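Long-range contacts in 70 kDa protein (PDB 4B2N), which oxidatively cleaves rubber in a processive manner, working as a dioxygenase that carries two covalently bound c-type haems: residues A[521-526]-A[562-567]; A[525-530]-A[639-644]. All blocks are in the same frame, centred on the assembly; numbering follows the deposited sequence.

How the contacts relate
Contact 1 and contact 2 branch from one short helix, 524-528, and share Trp525 and Gly526; their centres lie about 11 Å apart. Along the chain, 521-530 comes first, then 562-567, whose residues 566-567 pair antiparallel with strand 560-561, and last 639-644, the loop ahead of helix 649-660. Contact 1 holds the start of the short helix and contact 2 its end; the two touch where Val521 packs on the backbone of Val527. Both reach the same haem, contact 1 through Leu524 and contact 2 through His641, an axial ligand of the haem iron, so segments far apart in sequence come together at one haem: 521-530 and 639-644 line it, and 562-567 backs the helix start.

Contact 1: A[521-526]-A[562-567]; sequences VPNLWG and WQKLGW. With HEC (heme c), chain D.
Pro522 to Trp525 and Lys564 to Trp567 run antiparallel, 176° apart in direction, and a single beta bridge joins Asn523 to Gly566 with their CA atoms 3.9 Å apart. Trp567 N donates to Pro522 O (3.1 Å), an oxygen that also receives a CA-H contact from Gly566. Asn523 is the N-cap of helix 524-528, and the first N-H groups of that helix turn to the other segment: Leu524 N bonds Leu565 O at 2.7 Å, with a weak second branch to Lys564 O, while Trp525 N meets Lys564 O at 3.0 Å, nearly straight at 173°. Leu565 and Gly566 form a G1 bulge opposite Asp561, and Gly566, having no side chain, lets Asn523 CB lie close to its CA.

Lys564, extended beyond CG, crosses the Trp525 indole obliquely. Its CG touches Trp525 CB (3.6 Å), and its NZ makes a cation-pi contact over the five-membered ring, 4.2 Å from the centroid. Leu524 CB packs on Leu565 CB, and Leu524 CG lies 3.8 Å from the haem methyl CMA.

Loop carbonyls thus satisfy the first helix N-H groups, and the bond from Trp525 NE1 to Asp532 probably makes the indole face more attractive to the Lys564 ammonium.

Contact 2: A[525-530]-A[639-644]; sequences WGVLKP and GGHDFT. With HEC (heme c), chain D.
Val527 CG1 lies 3.6 Å from CE1 of His641, the branch reaching the imidazole because it stands anti to the backbone N (chi1 174°). That imidazole is an axial ligand: His641 NE2 binds the haem iron at 2.0 Å. Phe643 sets CE1 over the centre of one imidazole face, and the same CE1 meets haem C1C at 3.4 Å, which wedges the phenyl between ligand and porphyrin. Farther round the macrocycle, Leu528 CD2 rests against the methyl CMB (3.7 Å).

The second axial position belongs to His394, which follows Cys390 and Cys393 in the CXXCH motif that fixes a c-type haem covalently. The iron is therefore bis-histidine ligated, with His641 supplied by a loop 247 residues farther along the chain. Gly640, just before it, has backbone angles that only glycine readily adopts.

Hydrogen bonding centres on Thr644. Its OG1 sits 2.8 Å from Val527 O and 3.1 Å from His641 O, so the hydroxyl lies within hydrogen-bonding distance of both the helix carbonyl and the ligand's own. Leu528 O and Thr644 O come within 3.2 Å of each other although both are acceptors. Arg652 reconciles them by giving NE to the first and NH2 to the second, while Arg533 bonds both Gly640 O and Val527 O.

At the more exposed end, contact is by van der Waals packing: Pro530 sets its ring carbons against Asp642 and Thr644, CB coming 3.4 Å from Asp642 OD1. The other carboxylate oxygen, OD2, forms a salt bridge with Arg427 and takes a weak bond from Gly640 N.

Contact 1: A[521-526]-A[562-567]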
loop_
_atom_site.group_PDB
_atom_site.type_symbol
_atom_site.label_atom_id
_atom_site.label_comp_id
_atom_site.label_asym_id
_atom_site.label_seq_id
_atom_site.Cartn_x
_atom_site.Cartn_y
_atom_site.Cartn_z
ATOM N N VAL A 521 -12.810 -6.411 -6.280
ATOM C CA VAL A 521 -13.131 -7.376 -7.318
ATOM C C VAL A 521 -12.293 -8.682 -7.191
ATOM O O VAL A 521 -11.079 -8.654 -7.264
ATOM C CB VAL A 521 -12.918 -6.767 -8.680
ATOM C CG1 VAL A 521 -13.229 -7.832 -9.761
ATOM C CG2 VAL A 521 -13.782 -5.525 -8.737
ATOM N N PRO A 522 -12.963 -9.843 -7.010
ATOM C CA PRO A 522 -12.161 -10.977 -6.530
ATOM C C PRO A 522 -11.342 -11.652 -7.595
ATOM O O PRO A 522 -10.441 -12.392 -7.253
ATOM C CB PRO A 522 -13.218 -11.962 -6.033
ATOM C CG PRO A 522 -14.423 -11.658 -6.904
ATOM C CD PRO A 522 -14.409 -10.145 -7.017
ATOM N N ASN A 523 -11.642 -11.430 -8.882
ATOM C CA ASN A 523 -10.810 -12.077 -9.901
ATOM C C ASN A 523 -10.609 -11.238 -11.140
ATOM O O ASN A 523 -11.262 -10.210 -11.340
ATOM C CB ASN A 523 -11.266 -13.531 -10.239
ATOM C CG ASN A 523 -12.697 -13.609 -10.770
ATOM O OD1 ASN A 523 -13.445 -14.653 -10.580
ATOM N ND2 ASN A 523 -13.108 -12.566 -11.430
ATOM N N LEU A 524 -9.667 -11.649 -11.963
ATOM C CA LEU A 524 -9.316 -10.852 -13.114
ATOM C C LEU A 524 -10.404 -10.854 -14.160
ATOM O O LEU A 524 -10.695 -9.794 -14.827
ATOM C CB LEU A 524 -7.998 -11.363 -13.705
ATOM C CG LEU A 524 -7.119 -10.153 -13.963
ATOM C CD1 LEU A 524 -5.709 -10.438 -13.519
ATOM C CD2 LEU A 524 -7.225 -9.757 -15.444
ATOM N N TRP A 525 -11.018 -12.029 -14.338
ATOM C CA TRP A 525 -12.263 -12.118 -15.131
ATOM C C TRP A 525 -13.216 -10.947 -14.836
ATOM O O TRP A 525 -13.729 -10.302 -15.737
ATOM C CB TRP A 525 -12.921 -13.466 -14.858
ATOM C CG TRP A 525 -14.147 -13.659 -15.688
ATOM C CD1 TRP A 525 -15.472 -13.517 -15.288
ATOM C CD2 TRP A 525 -14.196 -14.014 -17.105
ATOM N NE1 TRP A 525 -16.318 -13.758 -16.361
ATOM C CE2 TRP A 525 -15.603 -14.060 -17.473
ATOM C CE3 TRP A 525 -13.242 -14.271 -18.074
ATOM C CZ2 TRP A 525 -16.022 -14.373 -18.767
ATOM C CZ3 TRP A 525 -13.672 -14.597 -19.380
ATOM C CH2 TRP A 525 -15.028 -14.638 -19.718
ATOM N N GLY A 526 -13.425 -10.638 -13.556
ATOM C CA GLY A 526 -14.342 -9.595 -13.130
ATOM C C GLY A 526 -13.913 -8.197 -13.540
ATOM O O GLY A 526 -14.728 -7.369 -13.928
ATOM N N TRP A 562 -7.489 -20.661 -10.666
ATOM C CA TRP A 562 -6.452 -20.622 -11.660
ATOM C C TRP A 562 -7.032 -20.387 -13.040
ATOM O O TRP A 562 -6.281 -20.293 -14.000
ATOM C CB TRP A 562 -5.533 -21.861 -11.590
ATOM C CG TRP A 562 -4.974 -21.913 -10.228
ATOM C CD1 TRP A 562 -5.478 -22.602 -9.127
ATOM C CD2 TRP A 562 -3.875 -21.096 -9.724
ATOM N NE1 TRP A 562 -4.711 -22.335 -8.017
ATOM C CE2 TRP A 562 -3.730 -21.426 -8.313
ATOM C CE3 TRP A 562 -2.987 -20.194 -10.312
ATOM C CZ2 TRP A 562 -2.754 -20.809 -7.508
ATOM C CZ3 TRP A 562 -1.982 -19.627 -9.524
ATOM C CH2 TRP A 562 -1.869 -19.932 -8.149
ATOM N N GLN A 563 -8.346 -20.271 -13.174
ATOM C CA GLN A 563 -8.878 -19.982 -14.507
ATOM C C GLN A 563 -9.231 -18.532 -14.696
ATOM O O GLN A 563 -8.814 -17.896 -15.656
ATOM C CB GLN A 563 -10.111 -20.788 -14.835
ATOM C CG GLN A 563 -9.861 -22.291 -14.852
ATOM C CD GLN A 563 -11.163 -23.051 -14.617
ATOM O OE1 GLN A 563 -12.263 -22.528 -14.888
ATOM N NE2 GLN A 563 -11.058 -24.266 -14.084
ATOM N N LYS A 564 -10.013 -18.020 -13.771
ATOM C CA LYS A 564 -10.417 -16.620 -13.795
ATOM C C LYS A 564 -9.424 -15.684 -13.097
ATOM O O LYS A 564 -9.610 -14.444 -13.132
ATOM C CB LYS A 564 -11.806 -16.529 -13.151
ATOM C CG LYS A 564 -12.856 -17.003 -14.138
ATOM C CD LYS A 564 -14.251 -16.765 -13.623
ATOM C CE LYS A 564 -15.248 -17.563 -14.450
ATOM N NZ LYS A 564 -16.614 -17.035 -14.182
ATOM N N LEU A 565 -8.448 -16.287 -12.369
ATOM C CA LEU A 565 -7.269 -15.604 -11.826
ATOM C C LEU A 565 -7.723 -14.698 -10.704
ATOM O O LEU A 565 -7.930 -13.495 -10.902
ATOM C CB LEU A 565 -6.526 -14.807 -12.913
ATOM C CG LEU A 565 -5.067 -15.081 -13.180
ATOM C CD1 LEU A 565 -4.754 -16.571 -13.253
ATOM C CD2 LEU A 565 -4.670 -14.397 -14.485
ATOM N N GLY A 566 -7.820 -15.308 -9.516
ATOM C CA GLY A 566 -8.286 -14.622 -8.315
ATOM C C GLY A 566 -8.764 -15.594 -7.246
ATOM O O GLY A 566 -8.548 -16.799 -7.390
ATOM N N TRP A 567 -9.419 -15.079 -6.186
ATOM C CA TRP A 567 -9.986 -15.940 -5.115
ATOM C C TRP A 567 -11.192 -16.664 -5.639
ATOM O O TRP A 567 -11.988 -16.106 -6.366
ATOM C CB TRP A 567 -10.309 -15.131 -3.846
ATOM C CG TRP A 567 -9.001 -14.614 -3.327
ATOM C CD1 TRP A 567 -8.453 -13.319 -3.458
ATOM C CD2 TRP A 567 -7.982 -15.426 -2.682
ATOM N NE1 TRP A 567 -7.162 -13.307 -2.958
ATOM C CE2 TRP A 567 -6.839 -14.551 -2.450
ATOM C CE3 TRP A 567 -7.891 -16.786 -2.330
ATOM C CZ2 TRP A 567 -5.662 -15.014 -1.829
ATOM C CZ3 TRP A 567 -6.740 -17.231 -1.695
ATOM C CH2 TRP A 567 -5.622 -16.359 -1.462
HETATM FE FE HEC D . -6.893 -1.516 -16.194
HETATM C CHA HEC D . -6.909 -1.544 -12.739
HETATM C CHB HEC D . -6.127 -4.997 -16.301
HETATM C CHC HEC D . -7.369 -1.633 -19.576
HETATM C CHD HEC D . -6.539 1.880 -16.189
HETATM N NA HEC D . -6.473 -2.928 -14.807
HETATM C C1A HEC D . -6.682 -2.802 -13.412
HETATM C C2A HEC D . -6.490 -4.076 -12.724
HETATM C C3A HEC D . -6.249 -5.085 -13.771
HETATM C C4A HEC D . -6.320 -4.360 -15.023
HETATM C CMA HEC D . -5.971 -6.553 -13.537
HETATM C CAA HEC D . -6.423 -4.326 -11.219
HETATM C CBA HEC D . -4.929 -3.946 -10.909
HETATM C CGA HEC D . -4.688 -3.890 -9.392
HETATM O O1A HEC D . -5.699 -4.000 -8.652
HETATM O O2A HEC D . -3.527 -3.787 -8.850
HETATM N NB HEC D . -6.772 -3.093 -17.664
HETATM C C1B HEC D . -6.458 -4.386 -17.581
HETATM C C2B HEC D . -6.477 -5.142 -18.837
HETATM C C3B HEC D . -6.877 -4.114 -19.817
HETATM C C4B HEC D . -7.023 -2.924 -18.995
HETATM C CMB HEC D . -6.150 -6.605 -19.020
HETATM C CAB HEC D . -7.127 -4.265 -21.302
HETATM C CBB HEC D . -8.238 -5.054 -21.612
HETATM N NC HEC D . -6.807 -0.189 -17.610
HETATM C C1C HEC D . -7.190 -0.345 -18.972
HETATM C C2C HEC D . -7.335 0.899 -19.719
HETATM C C3C HEC D . -7.081 1.919 -18.732
HETATM C C4C HEC D . -6.856 1.223 -17.434
HETATM C CMC HEC D . -7.672 1.082 -21.191
HETATM C CAC HEC D . -7.128 3.392 -19.010
HETATM C CBC HEC D . -8.156 4.038 -19.591
HETATM N ND HEC D . -6.673 -0.142 -14.782
HETATM C C1D HEC D . -6.618 1.180 -14.896
HETATM C C2D HEC D . -6.569 1.975 -13.677
HETATM C C3D HEC D . -6.694 0.972 -12.645
HETATM C C4D HEC D . -6.777 -0.264 -13.418
HETATM C CMD HEC D . -6.453 3.470 -13.524
HETATM C CAD HEC D . -6.705 1.195 -11.150
HETATM C CBD HEC D . -8.194 1.216 -10.769
HETATM C CGD HEC D . -8.409 1.388 -9.284
HETATM O O1D HEC D . -9.131 2.284 -8.829
HETATM O O2D HEC D . -7.793 0.611 -8.585
#

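Contact 2: A[525-530]-A[639-644]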
loop_
_atom_site.group_PDB
_atom_site.type_symbol
_atom_site.label_atom_id
_atom_site.label_comp_id
_atom_site.label_asym_id
_atom_site.label_seq_id
_atom_site.Cartn_x
_atom_site.Cartn_y
_atom_site.Cartn_z
ATOM N N TRP A 525 -11.018 -12.029 -14.338
ATOM C CA TRP A 525 -12.263 -12.118 -15.131
ATOM C C TRP A 525 -13.216 -10.947 -14.836
ATOM O O TRP A 525 -13.729 -10.302 -15.737
ATOM C CB TRP A 525 -12.921 -13.466 -14.858
ATOM C CG TRP A 525 -14.147 -13.659 -15.688
ATOM C CD1 TRP A 525 -15.472 -13.517 -15.288
ATOM C CD2 TRP A 525 -14.196 -14.014 -17.105
ATOM N NE1 TRP A 525 -16.318 -13.758 -16.361
ATOM C CE2 TRP A 525 -15.603 -14.060 -17.473
ATOM C CE3 TRP A 525 -13.242 -14.271 -18.074
ATOM C CZ2 TRP A 525 -16.022 -14.373 -18.767
ATOM C CZ3 TRP A 525 -13.672 -14.597 -19.380
ATOM C CH2 TRP A 525 -15.028 -14.638 -19.718
ATOM N N GLY A 526 -13.425 -10.638 -13.556
ATOM C CA GLY A 526 -14.342 -9.595 -13.130
ATOM C C GLY A 526 -13.913 -8.197 -13.540
ATOM O O GLY A 526 -14.728 -7.369 -13.928
ATOM N N VAL A 527 -12.629 -7.922 -13.458
ATOM C CA VAL A 527 -12.075 -6.693 -13.995
ATOM C C VAL A 527 -12.436 -6.637 -15.476
ATOM O O VAL A 527 -12.800 -5.576 -15.979
ATOM C CB VAL A 527 -10.557 -6.684 -13.783
ATOM C CG1 VAL A 527 -9.928 -5.472 -14.462
ATOM C CG2 VAL A 527 -10.252 -6.716 -12.269
ATOM N N LEU A 528 -12.312 -7.779 -16.137
ATOM C CA LEU A 528 -12.489 -7.853 -17.596
ATOM C C LEU A 528 -13.944 -7.909 -18.018
ATOM O O LEU A 528 -14.288 -7.648 -19.179
ATOM C CB LEU A 528 -11.678 -9.030 -18.163
ATOM C CG LEU A 528 -10.157 -8.754 -18.114
ATOM C CD1 LEU A 528 -9.440 -9.899 -18.770
ATOM C CD2 LEU A 528 -9.725 -7.460 -18.778
ATOM N N LYS A 529 -14.816 -8.264 -17.079
ATOM C CA LYS A 529 -16.231 -8.399 -17.376
ATOM C C LYS A 529 -17.079 -7.861 -16.271
ATOM O O LYS A 529 -17.401 -8.621 -15.319
ATOM C CB LYS A 529 -16.513 -9.850 -17.621
ATOM C CG LYS A 529 -17.866 -10.055 -18.211
ATOM C CD LYS A 529 -17.670 -11.156 -19.210
ATOM C CE LYS A 529 -18.650 -12.222 -18.990
ATOM N NZ LYS A 529 -19.790 -11.967 -19.919
ATOM N N PRO A 530 -17.366 -6.533 -16.312
ATOM C CA PRO A 530 -18.006 -5.854 -15.176
ATOM C C PRO A 530 -19.238 -6.569 -14.698
ATOM O O PRO A 530 -19.469 -6.633 -13.510
ATOM C CB PRO A 530 -18.339 -4.489 -15.733
ATOM C CG PRO A 530 -17.206 -4.231 -16.648
ATOM C CD PRO A 530 -16.971 -5.553 -17.338
ATOM N N GLY A 639 -17.498 -0.857 -8.852
ATOM C CA GLY A 639 -17.870 -0.416 -10.243
ATOM C C GLY A 639 -16.674 0.195 -10.901
ATOM O O GLY A 639 -15.636 0.393 -10.259
ATOM N N GLY A 640 -16.788 0.542 -12.184
ATOM C CA GLY A 640 -15.651 1.199 -12.834
ATOM C C GLY A 640 -14.772 0.300 -13.694
ATOM O O GLY A 640 -15.000 -0.916 -13.817
ATOM N N HIS A 641 -13.778 0.903 -14.351
ATOM C CA HIS A 641 -12.961 0.173 -15.281
ATOM C C HIS A 641 -13.902 -0.640 -16.192
ATOM O O HIS A 641 -13.631 -1.789 -16.530
ATOM C CB HIS A 641 -12.024 -0.738 -14.467
ATOM C CG HIS A 641 -10.853 -1.258 -15.241
ATOM N ND1 HIS A 641 -10.942 -2.291 -16.102
ATOM C CD2 HIS A 641 -9.522 -0.875 -15.222
ATOM C CE1 HIS A 641 -9.707 -2.561 -16.578
ATOM N NE2 HIS A 641 -8.859 -1.688 -16.039
ATOM N N ASP A 642 -14.988 -0.015 -16.587
ATOM C CA ASP A 642 -16.082 -0.664 -17.313
ATOM C C ASP A 642 -15.885 -0.744 -18.790
ATOM O O ASP A 642 -16.671 -1.451 -19.471
ATOM C CB ASP A 642 -17.379 0.119 -17.090
ATOM C CG ASP A 642 -17.853 0.026 -15.706
ATOM O OD1 ASP A 642 -18.197 -1.099 -15.298
ATOM O OD2 ASP A 642 -17.910 1.066 -15.004
ATOM N N PHE A 643 -14.884 -0.030 -19.304
ATOM C CA PHE A 643 -14.546 -0.105 -20.742
ATOM C C PHE A 643 -14.150 -1.513 -21.177
ATOM O O PHE A 643 -14.135 -1.806 -22.340
ATOM C CB PHE A 643 -13.436 0.855 -21.090
ATOM C CG PHE A 643 -12.402 1.008 -19.980
ATOM C CD1 PHE A 643 -11.440 0.009 -19.750
ATOM C CD2 PHE A 643 -12.419 2.142 -19.203
ATOM C CE1 PHE A 643 -10.501 0.149 -18.690
ATOM C CE2 PHE A 643 -11.513 2.282 -18.081
ATOM C CZ PHE A 643 -10.547 1.316 -17.887
ATOM N N THR A 644 -13.815 -2.393 -20.244
ATOM C CA THR A 644 -13.612 -3.796 -20.602
ATOM C C THR A 644 -14.880 -4.580 -21.070
ATOM O O THR A 644 -14.787 -5.685 -21.609
ATOM C CB THR A 644 -12.960 -4.517 -19.459
ATOM O OG1 THR A 644 -13.789 -4.387 -18.298
ATOM C CG2 THR A 644 -11.631 -3.867 -19.146
HETATM FE FE HEC D . -6.893 -1.516 -16.194
HETATM C CHA HEC D . -6.909 -1.544 -12.739
HETATM C CHB HEC D . -6.127 -4.997 -16.301
HETATM C CHC HEC D . -7.369 -1.633 -19.576
HETATM C CHD HEC D . -6.539 1.880 -16.189
HETATM N NA HEC D . -6.473 -2.928 -14.807
HETATM C C1A HEC D . -6.682 -2.802 -13.412
HETATM C C2A HEC D . -6.490 -4.076 -12.724
HETATM C C3A HEC D . -6.249 -5.085 -13.771
HETATM C C4A HEC D . -6.320 -4.360 -15.023
HETATM C CMA HEC D . -5.971 -6.553 -13.537
HETATM C CAA HEC D . -6.423 -4.326 -11.219
HETATM C CBA HEC D . -4.929 -3.946 -10.909
HETATM C CGA HEC D . -4.688 -3.890 -9.392
HETATM O O1A HEC D . -5.699 -4.000 -8.652
HETATM O O2A HEC D . -3.527 -3.787 -8.850
HETATM N NB HEC D . -6.772 -3.093 -17.664
HETATM C C1B HEC D . -6.458 -4.386 -17.581
HETATM C C2B HEC D . -6.477 -5.142 -18.837
HETATM C C3B HEC D . -6.877 -4.114 -19.817
HETATM C C4B HEC D . -7.023 -2.924 -18.995
HETATM C CMB HEC D . -6.150 -6.605 -19.020
HETATM C CAB HEC D . -7.127 -4.265 -21.302
HETATM C CBB HEC D . -8.238 -5.054 -21.612
HETATM N NC HEC D . -6.807 -0.189 -17.610
HETATM C C1C HEC D . -7.190 -0.345 -18.972
HETATM C C2C HEC D . -7.335 0.899 -19.719
HETATM C C3C HEC D . -7.081 1.919 -18.732
HETATM C C4C HEC D . -6.856 1.223 -17.434
HETATM C CMC HEC D . -7.672 1.082 -21.191
HETATM C CAC HEC D . -7.128 3.392 -19.010
HETATM C CBC HEC D . -8.156 4.038 -19.591
HETATM N ND HEC D . -6.673 -0.142 -14.782
HETATM C C1D HEC D . -6.618 1.180 -14.896
HETATM C C2D HEC D . -6.569 1.975 -13.677
HETATM C C3D HEC D . -6.694 0.972 -12.645
HETATM C C4D HEC D . -6.777 -0.264 -13.418
HETATM C CMD HEC D . -6.453 3.470 -13.524
HETATM C CAD HEC D . -6.705 1.195 -11.150
HETATM C CBD HEC D . -8.194 1.216 -10.769
HETATM C CGD HEC D . -8.409 1.388 -9.284
HETATM O O1D HEC D . -9.131 2.284 -8.829
HETATM O O2D HEC D . -7.793 0.611 -8.585
#